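Local coordinates for protein 1,3,6,8-tetrahydroxynaphthalene synthase (Streptomyces coelicolor, PDB 1U0M) that builds 1,3,6,8-tetrahydroxynaphthalene from five malonyl-CoA units as a homodimeric type III polyketide synthase, condensing them into a pentaketide and closing the fused rings, at residues R87-I92 / N128-D133; T307-I312 / A320-F325; I106-Y111 / H157-A162; D273-H278 / L292-H297. All coordinates share one frame; numbering follows the deposited sequence.

Contact 1 (R87-I92 / N128-D133); sequences RVPAVI and NEMGFD
In the outer helical layer of the thiolase fold, Pro-89 and Ile-92 of helix 73-99 meet Met-130 and Phe-132, which follow the end of helix 122-129. The contact is purely apolar. Met-130 bends twice along its chain (chi2 113°, chi3 -88°), and this folded shape lays the thioether against the helix, SD lying 4.0 Å from Pro-89 CA. The side chains of Met-130 and Pro-89 cross at about a right angle, though the exact place of the methionine methyl is doubtful. Pro-89 has no N-H to give to the turn before, and the helix is kinked at this point. One turn on, Ile-92 divides its branches between two partners and also packs on Leu-169 and Val-171 of strand 167-175. Gly-131 makes the turn between the two hydrophobic residues of the other segment; its positive phi (66°) is one that glycine adopts easily, and the chain then redirects Phe-132 inward, onto Leu-169 and Ile-127. Ile-92 CD1 reaches the sulfur SD of Met-130 at 4.1 Å, while Ile-92 CG2 comes to the edge of the phenyl ring, 4.1 Å from Phe-132 CZ.

Contact 2 (T307-I312 / A320-F325); sequences TEYGNI and ALRRLF
Two nitrogens of Arg-323 converge on a single carboxylate oxygen of Glu-308, forming an end-on salt bridge. Arg-323 NH2 gives the shorter and straighter bond, 2.6 Å to Glu-308 OE1 on the anti lone pair, whereas Arg-323 NH1 meets Glu-308 OE1 at 3.0 Å in a more bent bond (N-H...O 132°). Both bonds keep close to the guanidinium plane, though the carboxylate is turned 54° out of it. Glu-308 gets there with an extended chain, CG anti to the backbone N (chi1 174°), and Arg-323 is likewise straight from CG to NE. Behind the bridge, Asp-319 pairs with NE of Arg-323 and also holds Arg-322, so acid and base are interleaved at this surface. A glutamine in place of Glu-308 would probably leave Arg-323 with less of its charge balanced and its outer nitrogens more weakly held. These side chains join the last turn of helix 300-308 to helix 315-326 in the C-terminal half of the thiolase fold. In the link between the two helices, Gly-310 has backbone angles at which a side chain would run into the carbonyl O of the residue before, and Asn-311 touches Cys-146 and His-278, consistent with the Cys-His-Asn triad of this family. Tyr-309 adds an off-centre cation-pi contact, Arg-323 CZ lying 4.7 Å from the ring centroid of Tyr-309, and it is NH2 that sits over the face. Arg-322 NH2 approaches the same ring at its edge, 3.2 Å from Tyr-309 CE1. The hydroxyl, Tyr-309 OH, is 3.0 Å from Arg-322 NH2, but the angle is too poor for a hydrogen bond.

Contact 3 (I106-Y111 / H157-A162); sequences IDVIIY and HDFCTA
Asp-107 OD1 accepts a hydrogen bond from the backbone N of Asn-167, while CB of the same residue faces the ring of Phe-159. That methylene comes to the edge of the phenyl group, Asp-107 CB being 3.8 Å from Phe-159 CE2. Next along, Val-108 covers a face. Its CG1 takes the crowded position between backbone N and carbonyl carbon (chi1 59°), which sets this methyl above the ring in a CH-pi contact, 3.6 Å from the centroid of Phe-159 and shifted toward the rim. The packing is tight: Val-108 CG1 is 3.3 Å from Phe-159 CD2. A beta-branched residue suits the strand, and its compact side chain lets the flat ring lie close. Phe-159 stretches away from its helix with CG anti to the backbone N (chi1 -171°), and the two side chains run antiparallel past one another. On the dimer side, Asp-158 of a neighbouring subunit packs on Phe-159. Val-108 and Phe-159 thus join strand 108-112 to helix 148-162, the connection of a beta-alpha-beta crossover from strand 137-141 to strand 167-175 that passes over the intervening strand, as in the alpha-beta-alpha-beta-alpha layering of thiolase-fold enzymes.

Contact 4 (D273-H278 / L292-H297); sequences DFYIVH and LEVDPH
Tyr-275, just ahead of strand 276-278, directs its ring at Leu-292 and Val-294 in the loop after helix 281-291. Its CG lies anti to the carbonyl carbon (chi1 -83°), which aims the phenol at the 292-297 loop, and both residues reach toward the ring from there. Val-294 covers one face: its CG1 is 4.0 Å from the ring centroid of Tyr-275 in a CH-pi contact, close to the ring normal. Leu-292 comes instead in the ring plane, with CD2 at the edge, 3.8 Å from Tyr-275 CE2. A tyrosine suits this buried place because its flat ring offers a face and an edge to aliphatic groups, while its hydroxyl is satisfied by the backbone O of Ser-270. With an alanine in its place, Ser-270 O is likely to lose its hydroxyl partner, and a gap would probably open between the strand and Val-294 and Leu-292. Further along the strand, Val-277 rests on Phe-299. On the other segment, Glu-293 leaves the helical path with positive phi and Leu-292 also packs on Ala-255 and Leu-258. The contact therefore sits between strand 276-278, an outermost strand of the sheet within this chain and hydrogen-bonded to strand 337-342, and the helical layer of 251-263 and 281-291, with Ala-320 and Leu-324 of helix 315-326 packing on Ile-276.

The four contacts fall into two pairs, one in each family half of the chain. Contacts 1 and 3 share the N-terminal half, their centres 17 Å apart, and meet where Phe-132 CE1 lies 3.9 Å from Ile-106 CG1; both also touch the second subunit. Contacts 2 and 4 share the C-terminal half, with centres 14 Å apart, joined by Leu-324 CD1 at 3.5 Å from Ile-276 CD1. Between this second pair, Asn-311 OD1 lies 3.4 Å from His-278 CE1, which brings both contacts to Cys-146, the probable active-site cysteine. Contacts 1 and 4 lie about 34 Å apart (centres), on opposite sides of the chain's centre.

Contact 1 (R87-I92 / N128-D133)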
loop_
_atom_site.group_PDB
_atom_site.type_symbol
_atom_site.label_atom_id
_atom_site.label_comp_id
_atom_site.label_asym_id
_atom_site.label_seq_id
_atom_site.Cartn_x
_atom_site.Cartn_y
_atom_site.Cartn_z
ATOM N N ARG A 87 6.759 -16.698 10.948
ATOM C CA ARG A 87 7.947 -15.954 11.364
ATOM C C ARG A 87 7.712 -14.536 11.900
ATOM O O ARG A 87 8.360 -14.114 12.856
ATOM C CB ARG A 87 8.953 -15.876 10.208
ATOM C CG ARG A 87 9.466 -17.212 9.696
ATOM C CD ARG A 87 10.429 -16.985 8.544
ATOM N NE ARG A 87 10.821 -18.217 7.871
ATOM C CZ ARG A 87 11.823 -18.995 8.258
ATOM N NH1 ARG A 87 12.542 -18.670 9.326
ATOM N NH2 ARG A 87 12.119 -20.089 7.561
ATOM N N VAL A 88 6.791 -13.800 11.291
ATOM C CA VAL A 88 6.547 -12.425 11.705
ATOM C C VAL A 88 6.241 -12.221 13.197
ATOM O O VAL A 88 6.871 -11.391 13.849
ATOM C CB VAL A 88 5.433 -11.788 10.835
ATOM C CG1 VAL A 88 5.177 -10.362 11.270
ATOM C CG2 VAL A 88 5.855 -11.802 9.371
ATOM N N PRO A 89 5.282 -12.976 13.752
ATOM C CA PRO A 89 4.884 -12.883 15.165
ATOM C C PRO A 89 6.017 -12.692 16.189
ATOM O O PRO A 89 6.026 -11.716 16.952
ATOM C CB PRO A 89 4.124 -14.184 15.380
ATOM C CG PRO A 89 3.413 -14.336 14.077
ATOM C CD PRO A 89 4.503 -14.027 13.069
ATOM N N ALA A 90 6.966 -13.620 16.205
ATOM C CA ALA A 90 8.085 -13.539 17.137
ATOM C C ALA A 90 8.781 -12.192 17.077
ATOM O O ALA A 90 9.022 -11.559 18.106
ATOM C CB ALA A 90 9.081 -14.634 16.844
ATOM N N VAL A 91 9.101 -11.748 15.868
ATOM C CA VAL A 91 9.801 -10.484 15.708
ATOM C C VAL A 91 9.017 -9.298 16.238
ATOM O O VAL A 91 9.582 -8.427 16.895
ATOM C CB VAL A 91 10.172 -10.237 14.233
ATOM C CG1 VAL A 91 10.966 -8.943 14.106
ATOM C CG2 VAL A 91 10.987 -11.415 13.710
ATOM N N ILE A 92 7.721 -9.255 15.947
ATOM C CA ILE A 92 6.887 -8.161 16.430
ATOM C C ILE A 92 6.986 -8.123 17.952
ATOM O O ILE A 92 7.153 -7.063 18.552
ATOM C CB ILE A 92 5.411 -8.351 16.001
ATOM C CG1 ILE A 92 5.254 -7.982 14.522
ATOM C CG2 ILE A 92 4.499 -7.500 16.865
ATOM C CD1 ILE A 92 3.873 -8.234 13.959
ATOM N N ASN A 128 -5.898 -10.342 14.556
ATOM C CA ASN A 128 -6.628 -11.503 15.047
ATOM C C ASN A 128 -5.817 -12.401 15.976
ATOM O O ASN A 128 -6.282 -12.784 17.052
ATOM C CB ASN A 128 -7.103 -12.375 13.884
ATOM C CG ASN A 128 -8.491 -12.022 13.414
ATOM O OD1 ASN A 128 -8.666 -11.317 12.424
ATOM N ND2 ASN A 128 -9.494 -12.513 14.128
ATOM N N GLU A 129 -4.608 -12.749 15.547
ATOM C CA GLU A 129 -3.757 -13.650 16.311
ATOM C C GLU A 129 -2.924 -13.003 17.400
ATOM O O GLU A 129 -2.819 -13.531 18.500
ATOM C CB GLU A 129 -2.845 -14.429 15.353
ATOM C CG GLU A 129 -3.327 -15.845 15.002
ATOM C CD GLU A 129 -4.794 -15.911 14.587
ATOM O OE1 GLU A 129 -5.554 -16.660 15.237
ATOM O OE2 GLU A 129 -5.183 -15.225 13.615
ATOM N N MET A 130 -2.326 -11.861 17.102
ATOM C CA MET A 130 -1.493 -11.185 18.086
ATOM C C MET A 130 -2.324 -10.514 19.170
ATOM O O MET A 130 -1.783 -9.909 20.096
ATOM C CB MET A 130 -0.618 -10.142 17.403
ATOM C CG MET A 130 0.831 -10.202 17.804
ATOM S SD MET A 130 1.810 -10.711 16.419
ATOM C CE MET A 130 1.744 -12.441 16.601
ATOM N N GLY A 131 -3.640 -10.612 19.046
ATOM C CA GLY A 131 -4.506 -10.002 20.031
ATOM C C GLY A 131 -4.432 -8.490 20.035
ATOM O O GLY A 131 -4.621 -7.864 21.070
ATOM N N PHE A 132 -4.152 -7.892 18.883
ATOM C CA PHE A 132 -4.084 -6.440 18.799
ATOM C C PHE A 132 -5.459 -5.806 19.019
ATOM O O PHE A 132 -6.481 -6.492 19.083
ATOM C CB PHE A 132 -3.551 -6.013 17.430
ATOM C CG PHE A 132 -2.057 -5.962 17.347
ATOM C CD1 PHE A 132 -1.363 -4.809 17.705
ATOM C CD2 PHE A 132 -1.337 -7.067 16.912
ATOM C CE1 PHE A 132 0.021 -4.759 17.629
ATOM C CE2 PHE A 132 0.046 -7.027 16.833
ATOM C CZ PHE A 132 0.728 -5.869 17.193
ATOM N N ASP A 133 -5.460 -4.483 19.128
ATOM C CA ASP A 133 -6.678 -3.706 19.318
ATOM C C ASP A 133 -7.586 -3.941 18.110
ATOM O O ASP A 133 -7.159 -3.756 16.966
ATOM C CB ASP A 133 -6.339 -2.210 19.391
ATOM C CG ASP A 133 -4.921 -1.938 19.904
ATOM O OD1 ASP A 133 -3.967 -2.619 19.454
ATOM O OD2 ASP A 133 -4.764 -1.022 20.745
#

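Contact 2 (T307-I312 / A320-F325)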
loop_
_atom_site.group_PDB
_atom_site.type_symbol
_atom_site.label_atom_id
_atom_site.label_comp_id
_atom_site.label_asym_id
_atom_site.label_seq_id
_atom_site.Cartn_x
_atom_site.Cartn_y
_atom_site.Cartn_z
ATOM N N THR A 307 26.435 -6.807 4.051
ATOM C CA THR A 307 27.538 -7.758 4.089
ATOM C C THR A 307 27.126 -9.101 4.680
ATOM O O THR A 307 27.573 -10.158 4.214
ATOM C CB THR A 307 28.734 -7.193 4.912
ATOM O OG1 THR A 307 29.209 -5.989 4.298
ATOM C CG2 THR A 307 29.872 -8.187 4.954
ATOM N N GLU A 308 26.264 -9.050 5.690
ATOM C CA GLU A 308 25.796 -10.251 6.378
ATOM C C GLU A 308 24.416 -10.778 5.947
ATOM O O GLU A 308 24.149 -11.977 6.029
ATOM C CB GLU A 308 25.793 -10.002 7.897
ATOM C CG GLU A 308 25.197 -11.144 8.698
ATOM C CD GLU A 308 25.186 -10.907 10.204
ATOM O OE1 GLU A 308 24.816 -9.796 10.650
ATOM O OE2 GLU A 308 25.530 -11.854 10.941
ATOM N N TYR A 309 23.542 -9.895 5.486
ATOM C CA TYR A 309 22.200 -10.311 5.101
ATOM C C TYR A 309 21.922 -10.098 3.620
ATOM O O TYR A 309 21.071 -10.765 3.032
ATOM C CB TYR A 309 21.165 -9.534 5.932
ATOM C CG TYR A 309 21.205 -9.818 7.423
ATOM C CD1 TYR A 309 20.630 -8.933 8.339
ATOM C CD2 TYR A 309 21.796 -10.981 7.919
ATOM C CE1 TYR A 309 20.641 -9.201 9.711
ATOM C CE2 TYR A 309 21.814 -11.262 9.283
ATOM C CZ TYR A 309 21.235 -10.370 10.173
ATOM O OH TYR A 309 21.245 -10.654 11.520
ATOM N N GLY A 310 22.650 -9.170 3.019
ATOM C CA GLY A 310 22.434 -8.867 1.622
ATOM C C GLY A 310 21.398 -7.770 1.602
ATOM O O GLY A 310 21.125 -7.152 2.630
ATOM N N ASN A 311 20.813 -7.512 0.445
ATOM C CA ASN A 311 19.800 -6.483 0.367
ATOM C C ASN A 311 18.459 -7.094 0.731
ATOM O O ASN A 311 17.877 -7.858 -0.045
ATOM C CB ASN A 311 19.725 -5.905 -1.036
ATOM C CG ASN A 311 18.916 -4.649 -1.081
ATOM O OD1 ASN A 311 17.918 -4.512 -0.355
ATOM N ND2 ASN A 311 19.325 -3.710 -1.933
ATOM N N ILE A 312 17.971 -6.754 1.919
ATOM C CA ILE A 312 16.708 -7.272 2.390
ATOM C C ILE A 312 15.616 -6.212 2.274
ATOM O O ILE A 312 14.741 -6.096 3.139
ATOM C CB ILE A 312 16.838 -7.767 3.835
ATOM C CG1 ILE A 312 17.287 -6.634 4.758
ATOM C CG2 ILE A 312 17.886 -8.841 3.899
ATOM C CD1 ILE A 312 17.355 -7.039 6.198
ATOM N N ALA A 320 19.895 -1.786 10.198
ATOM C CA ALA A 320 21.064 -0.934 10.383
ATOM C C ALA A 320 20.918 -0.324 11.765
ATOM O O ALA A 320 21.859 -0.326 12.556
ATOM C CB ALA A 320 21.108 0.157 9.325
ATOM N N LEU A 321 19.727 0.191 12.055
ATOM C CA LEU A 321 19.453 0.772 13.360
ATOM C C LEU A 321 19.707 -0.285 14.411
ATOM O O LEU A 321 20.429 -0.049 15.375
ATOM C CB LEU A 321 18.001 1.223 13.474
ATOM C CG LEU A 321 17.683 2.685 13.180
ATOM C CD1 LEU A 321 16.207 2.928 13.453
ATOM C CD2 LEU A 321 18.538 3.594 14.052
ATOM N N ARG A 322 19.111 -1.454 14.222
ATOM C CA ARG A 322 19.283 -2.540 15.170
ATOM C C ARG A 322 20.765 -2.748 15.487
ATOM O O ARG A 322 21.124 -3.095 16.613
ATOM C CB ARG A 322 18.662 -3.829 14.615
ATOM C CG ARG A 322 18.615 -4.991 15.603
ATOM C CD ARG A 322 19.880 -5.827 15.530
ATOM N NE ARG A 322 19.893 -6.689 14.350
ATOM C CZ ARG A 322 20.996 -7.085 13.721
ATOM N NH1 ARG A 322 22.189 -6.697 14.145
ATOM N NH2 ARG A 322 20.907 -7.874 12.663
ATOM N N ARG A 323 21.629 -2.525 14.502
ATOM C CA ARG A 323 23.063 -2.696 14.709
ATOM C C ARG A 323 23.672 -1.483 15.402
ATOM O O ARG A 323 24.734 -1.577 16.023
ATOM C CB ARG A 323 23.769 -2.940 13.375
ATOM C CG ARG A 323 23.479 -4.297 12.763
ATOM C CD ARG A 323 23.935 -4.351 11.320
ATOM N NE ARG A 323 23.401 -5.523 10.638
ATOM C CZ ARG A 323 23.977 -6.718 10.640
ATOM N NH1 ARG A 323 25.119 -6.905 11.285
ATOM N NH2 ARG A 323 23.404 -7.731 10.003
ATOM N N LEU A 324 22.997 -0.347 15.287
ATOM C CA LEU A 324 23.466 0.881 15.906
ATOM C C LEU A 324 23.136 0.841 17.390
ATOM O O LEU A 324 23.741 1.550 18.194
ATOM C CB LEU A 324 22.807 2.086 15.238
ATOM C CG LEU A 324 23.233 3.479 15.699
ATOM C CD1 LEU A 324 22.947 4.475 14.595
ATOM C CD2 LEU A 324 22.504 3.852 16.978
ATOM N N PHE A 325 22.172 -0.001 17.742
ATOM C CA PHE A 325 21.764 -0.170 19.128
ATOM C C PHE A 325 22.725 -1.114 19.833
ATOM O O PHE A 325 23.167 -0.836 20.947
ATOM C CB PHE A 325 20.349 -0.750 19.214
ATOM C CG PHE A 325 19.260 0.275 19.120
ATOM C CD1 PHE A 325 19.166 1.114 18.016
ATOM C CD2 PHE A 325 18.316 0.396 20.133
ATOM C CE1 PHE A 325 18.150 2.056 17.923
ATOM C CE2 PHE A 325 17.294 1.335 20.050
ATOM C CZ PHE A 325 17.210 2.167 18.943
#

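Contact 3 (I106-Y111 / H157-A162)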
loop_
_atom_site.group_PDB
_atom_site.type_symbol
_atom_site.label_atom_id
_atom_site.label_comp_id
_atom_site.label_asym_id
_atom_site.label_seq_id
_atom_site.Cartn_x
_atom_site.Cartn_y
_atom_site.Cartn_z
ATOM N N ILE A 106 -0.632 -0.191 20.490
ATOM C CA ILE A 106 -0.387 0.273 19.130
ATOM C C ILE A 106 -1.692 0.718 18.478
ATOM O O ILE A 106 -2.675 -0.023 18.465
ATOM C CB ILE A 106 0.247 -0.853 18.278
ATOM C CG1 ILE A 106 1.476 -1.425 18.998
ATOM C CG2 ILE A 106 0.619 -0.318 16.894
ATOM C CD1 ILE A 106 2.610 -0.432 19.189
ATOM N N ASP A 107 -1.700 1.930 17.936
ATOM C CA ASP A 107 -2.896 2.459 17.294
ATOM C C ASP A 107 -2.900 2.204 15.791
ATOM O O ASP A 107 -3.954 2.199 15.163
ATOM C CB ASP A 107 -3.020 3.968 17.537
ATOM C CG ASP A 107 -3.023 4.332 19.014
ATOM O OD1 ASP A 107 -1.925 4.474 19.596
ATOM O OD2 ASP A 107 -4.124 4.474 19.597
ATOM N N VAL A 108 -1.723 1.994 15.214
ATOM C CA VAL A 108 -1.624 1.772 13.782
ATOM C C VAL A 108 -0.496 0.823 13.405
ATOM O O VAL A 108 0.629 0.960 13.887
ATOM C CB VAL A 108 -1.389 3.108 13.043
ATOM C CG1 VAL A 108 -0.115 3.753 13.552
ATOM C CG2 VAL A 108 -1.289 2.878 11.541
ATOM N N ILE A 109 -0.809 -0.150 12.553
ATOM C CA ILE A 109 0.196 -1.087 12.070
ATOM C C ILE A 109 0.580 -0.645 10.663
ATOM O O ILE A 109 -0.275 -0.263 9.864
ATOM C CB ILE A 109 -0.324 -2.529 11.988
ATOM C CG1 ILE A 109 -0.626 -3.061 13.388
ATOM C CG2 ILE A 109 0.715 -3.402 11.302
ATOM C CD1 ILE A 109 -0.977 -4.538 13.429
ATOM N N ILE A 110 1.872 -0.686 10.373
ATOM C CA ILE A 110 2.371 -0.297 9.069
ATOM C C ILE A 110 3.163 -1.477 8.535
ATOM O O ILE A 110 4.321 -1.688 8.901
ATOM C CB ILE A 110 3.259 0.943 9.189
ATOM C CG1 ILE A 110 2.519 2.011 10.004
ATOM C CG2 ILE A 110 3.576 1.491 7.810
ATOM C CD1 ILE A 110 3.337 3.263 10.283
ATOM N N TYR A 111 2.520 -2.253 7.667
ATOM C CA TYR A 111 3.131 -3.447 7.098
ATOM C C TYR A 111 3.679 -3.217 5.695
ATOM O O TYR A 111 2.916 -2.936 4.767
ATOM C CB TYR A 111 2.094 -4.571 7.067
ATOM C CG TYR A 111 2.655 -5.947 6.741
ATOM C CD1 TYR A 111 3.077 -6.810 7.755
ATOM C CD2 TYR A 111 2.753 -6.387 5.419
ATOM C CE1 TYR A 111 3.574 -8.076 7.459
ATOM C CE2 TYR A 111 3.248 -7.646 5.118
ATOM C CZ TYR A 111 3.653 -8.487 6.139
ATOM O OH TYR A 111 4.116 -9.745 5.835
ATOM N N HIS A 157 5.607 8.294 11.999
ATOM C CA HIS A 157 5.967 9.608 12.500
ATOM C C HIS A 157 4.780 10.553 12.301
ATOM O O HIS A 157 4.167 11.015 13.267
ATOM C CB HIS A 157 7.195 10.092 11.721
ATOM C CG HIS A 157 7.728 11.417 12.163
ATOM N ND1 HIS A 157 6.933 12.535 12.291
ATOM C CD2 HIS A 157 8.993 11.824 12.427
ATOM C CE1 HIS A 157 7.685 13.574 12.607
ATOM N NE2 HIS A 157 8.940 13.170 12.694
ATOM N N ASP A 158 4.459 10.829 11.039
ATOM C CA ASP A 158 3.344 11.700 10.694
ATOM C C ASP A 158 2.121 11.358 11.531
ATOM O O ASP A 158 1.384 12.243 11.960
ATOM C CB ASP A 158 3.004 11.552 9.209
ATOM C CG ASP A 158 3.965 12.304 8.317
ATOM O OD1 ASP A 158 5.185 12.237 8.560
ATOM O OD2 ASP A 158 3.503 12.963 7.364
ATOM N N PHE A 159 1.912 10.070 11.759
ATOM C CA PHE A 159 0.773 9.613 12.535
ATOM C C PHE A 159 0.875 10.128 13.956
ATOM O O PHE A 159 -0.049 10.756 14.462
ATOM C CB PHE A 159 0.732 8.089 12.558
ATOM C CG PHE A 159 -0.525 7.517 13.153
ATOM C CD1 PHE A 159 -1.714 7.518 12.435
ATOM C CD2 PHE A 159 -0.511 6.953 14.421
ATOM C CE1 PHE A 159 -2.867 6.961 12.969
ATOM C CE2 PHE A 159 -1.662 6.395 14.961
ATOM C CZ PHE A 159 -2.839 6.399 14.234
ATOM N N CYS A 160 2.007 9.856 14.596
ATOM C CA CYS A 160 2.223 10.274 15.973
ATOM C C CYS A 160 2.087 11.763 16.204
ATOM O O CYS A 160 1.512 12.186 17.200
ATOM C CB CYS A 160 3.587 9.800 16.452
ATOM S SG CYS A 160 3.586 8.049 16.802
ATOM N N THR A 161 2.629 12.564 15.297
ATOM C CA THR A 161 2.508 14.000 15.447
ATOM C C THR A 161 1.027 14.362 15.444
ATOM O O THR A 161 0.592 15.227 16.203
ATOM C CB THR A 161 3.226 14.765 14.314
ATOM O OG1 THR A 161 2.475 15.940 13.982
ATOM C CG2 THR A 161 3.390 13.892 13.091
ATOM N N ALA A 162 0.247 13.681 14.607
ATOM C CA ALA A 162 -1.189 13.941 14.520
ATOM C C ALA A 162 -1.968 13.401 15.721
ATOM O O ALA A 162 -3.084 13.829 15.986
ATOM C CB ALA A 162 -1.747 13.352 13.233
#

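Contact 4 (D273-H278 / L292-H297)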
loop_
_atom_site.group_PDB
_atom_site.type_symbol
_atom_site.label_atom_id
_atom_site.label_comp_id
_atom_site.label_asym_id
_atom_site.label_seq_id
_atom_site.Cartn_x
_atom_site.Cartn_y
_atom_site.Cartn_z
ATOM N N ASP A 273 26.431 13.032 13.170
ATOM C CA ASP A 273 26.962 11.947 13.993
ATOM C C ASP A 273 26.174 10.661 13.740
ATOM O O ASP A 273 26.573 9.580 14.175
ATOM C CB ASP A 273 26.824 12.308 15.486
ATOM C CG ASP A 273 27.829 13.330 15.949
ATOM O OD1 ASP A 273 29.038 13.031 15.949
ATOM O OD2 ASP A 273 27.407 14.439 16.332
ATOM N N PHE A 274 25.055 10.792 13.036
ATOM C CA PHE A 274 24.170 9.663 12.755
ATOM C C PHE A 274 23.902 9.446 11.268
ATOM O O PHE A 274 23.455 10.359 10.576
ATOM C CB PHE A 274 22.842 9.919 13.451
ATOM C CG PHE A 274 22.426 8.847 14.393
ATOM C CD1 PHE A 274 23.327 8.317 15.305
ATOM C CD2 PHE A 274 21.110 8.404 14.405
ATOM C CE1 PHE A 274 22.918 7.359 16.225
ATOM C CE2 PHE A 274 20.688 7.449 15.316
ATOM C CZ PHE A 274 21.593 6.925 16.231
ATOM N N TYR A 275 24.154 8.234 10.783
ATOM C CA TYR A 275 23.904 7.914 9.381
ATOM C C TYR A 275 23.426 6.483 9.168
ATOM O O TYR A 275 24.222 5.542 9.164
ATOM C CB TYR A 275 25.151 8.160 8.535
ATOM C CG TYR A 275 25.332 9.598 8.103
ATOM C CD1 TYR A 275 25.813 10.565 8.987
ATOM C CD2 TYR A 275 25.019 9.993 6.805
ATOM C CE1 TYR A 275 25.980 11.895 8.583
ATOM C CE2 TYR A 275 25.178 11.317 6.394
ATOM C CZ TYR A 275 25.662 12.262 7.285
ATOM O OH TYR A 275 25.843 13.561 6.856
ATOM N N ILE A 276 22.118 6.331 8.989
ATOM C CA ILE A 276 21.506 5.026 8.757
ATOM C C ILE A 276 20.698 5.101 7.462
ATOM O O ILE A 276 19.480 5.285 7.487
ATOM C CB ILE A 276 20.568 4.639 9.925
ATOM C CG1 ILE A 276 21.358 4.594 11.236
ATOM C CG2 ILE A 276 19.922 3.292 9.655
ATOM C CD1 ILE A 276 22.462 3.560 11.258
ATOM N N VAL A 277 21.387 4.969 6.333
ATOM C CA VAL A 277 20.737 5.043 5.033
ATOM C C VAL A 277 20.799 3.719 4.283
ATOM O O VAL A 277 21.785 2.991 4.376
ATOM C CB VAL A 277 21.388 6.119 4.150
ATOM C CG1 VAL A 277 21.639 7.367 4.963
ATOM C CG2 VAL A 277 22.680 5.597 3.557
ATOM N N HIS A 278 19.742 3.413 3.533
ATOM C CA HIS A 278 19.704 2.181 2.766
ATOM C C HIS A 278 19.920 2.405 1.281
ATOM O O HIS A 278 19.192 3.155 0.633
ATOM C CB HIS A 278 18.377 1.442 2.957
ATOM C CG HIS A 278 18.156 0.347 1.957
ATOM N ND1 HIS A 278 19.127 -0.581 1.645
ATOM C CD2 HIS A 278 17.090 0.050 1.178
ATOM C CE1 HIS A 278 18.669 -1.399 0.714
ATOM N NE2 HIS A 278 17.436 -1.038 0.413
ATOM N N LEU A 292 27.741 13.470 -1.216
ATOM C CA LEU A 292 27.227 14.142 -0.025
ATOM C C LEU A 292 28.423 14.705 0.722
ATOM O O LEU A 292 28.401 15.851 1.165
ATOM C CB LEU A 292 26.457 13.174 0.891
ATOM C CG LEU A 292 25.466 13.877 1.818
ATOM C CD1 LEU A 292 24.185 14.147 1.048
ATOM C CD2 LEU A 292 25.164 13.024 3.021
ATOM N N GLU A 293 29.462 13.886 0.866
ATOM C CA GLU A 293 30.698 14.301 1.519
ATOM C C GLU A 293 30.732 14.127 3.023
ATOM O O GLU A 293 31.118 15.025 3.757
ATOM C CB GLU A 293 31.010 15.763 1.171
ATOM C CG GLU A 293 30.875 16.087 -0.313
ATOM C CD GLU A 293 30.920 17.562 -0.597
ATOM O OE1 GLU A 293 30.341 18.343 0.184
ATOM O OE2 GLU A 293 31.517 17.951 -1.618
ATOM N N VAL A 294 30.319 12.951 3.465
ATOM C CA VAL A 294 30.354 12.623 4.870
ATOM C C VAL A 294 31.688 11.904 4.957
ATOM O O VAL A 294 32.759 12.520 4.890
ATOM C CB VAL A 294 29.180 11.703 5.271
ATOM C CG1 VAL A 294 29.407 11.115 6.652
ATOM C CG2 VAL A 294 27.910 12.493 5.252
ATOM N N ASP A 295 31.625 10.590 5.051
ATOM C CA ASP A 295 32.815 9.774 5.139
ATOM C C ASP A 295 32.332 8.386 4.780
ATOM O O ASP A 295 31.148 8.056 5.004
ATOM C CB ASP A 295 33.437 9.861 6.562
ATOM C CG ASP A 295 32.551 9.306 7.658
ATOM O OD1 ASP A 295 32.218 8.115 7.588
ATOM O OD2 ASP A 295 32.194 10.038 8.609
ATOM N N PRO A 296 33.189 7.565 4.155
ATOM C CA PRO A 296 32.676 6.219 3.827
ATOM C C PRO A 296 32.105 5.545 5.085
ATOM O O PRO A 296 30.919 5.232 5.169
ATOM C CB PRO A 296 33.893 5.471 3.286
ATOM C CG PRO A 296 35.030 6.438 3.298
ATOM C CD PRO A 296 34.622 7.740 3.866
ATOM N N HIS A 297 32.993 5.369 6.058
ATOM C CA HIS A 297 32.744 4.767 7.366
ATOM C C HIS A 297 31.432 5.176 8.030
ATOM O O HIS A 297 30.995 4.532 8.977
ATOM C CB HIS A 297 33.919 5.128 8.295
ATOM C CG HIS A 297 33.868 4.469 9.639
ATOM N ND1 HIS A 297 34.029 3.108 9.805
ATOM C CD2 HIS A 297 33.695 4.985 10.882
ATOM C CE1 HIS A 297 33.965 2.818 11.093
ATOM N NE2 HIS A 297 33.765 3.937 11.768
#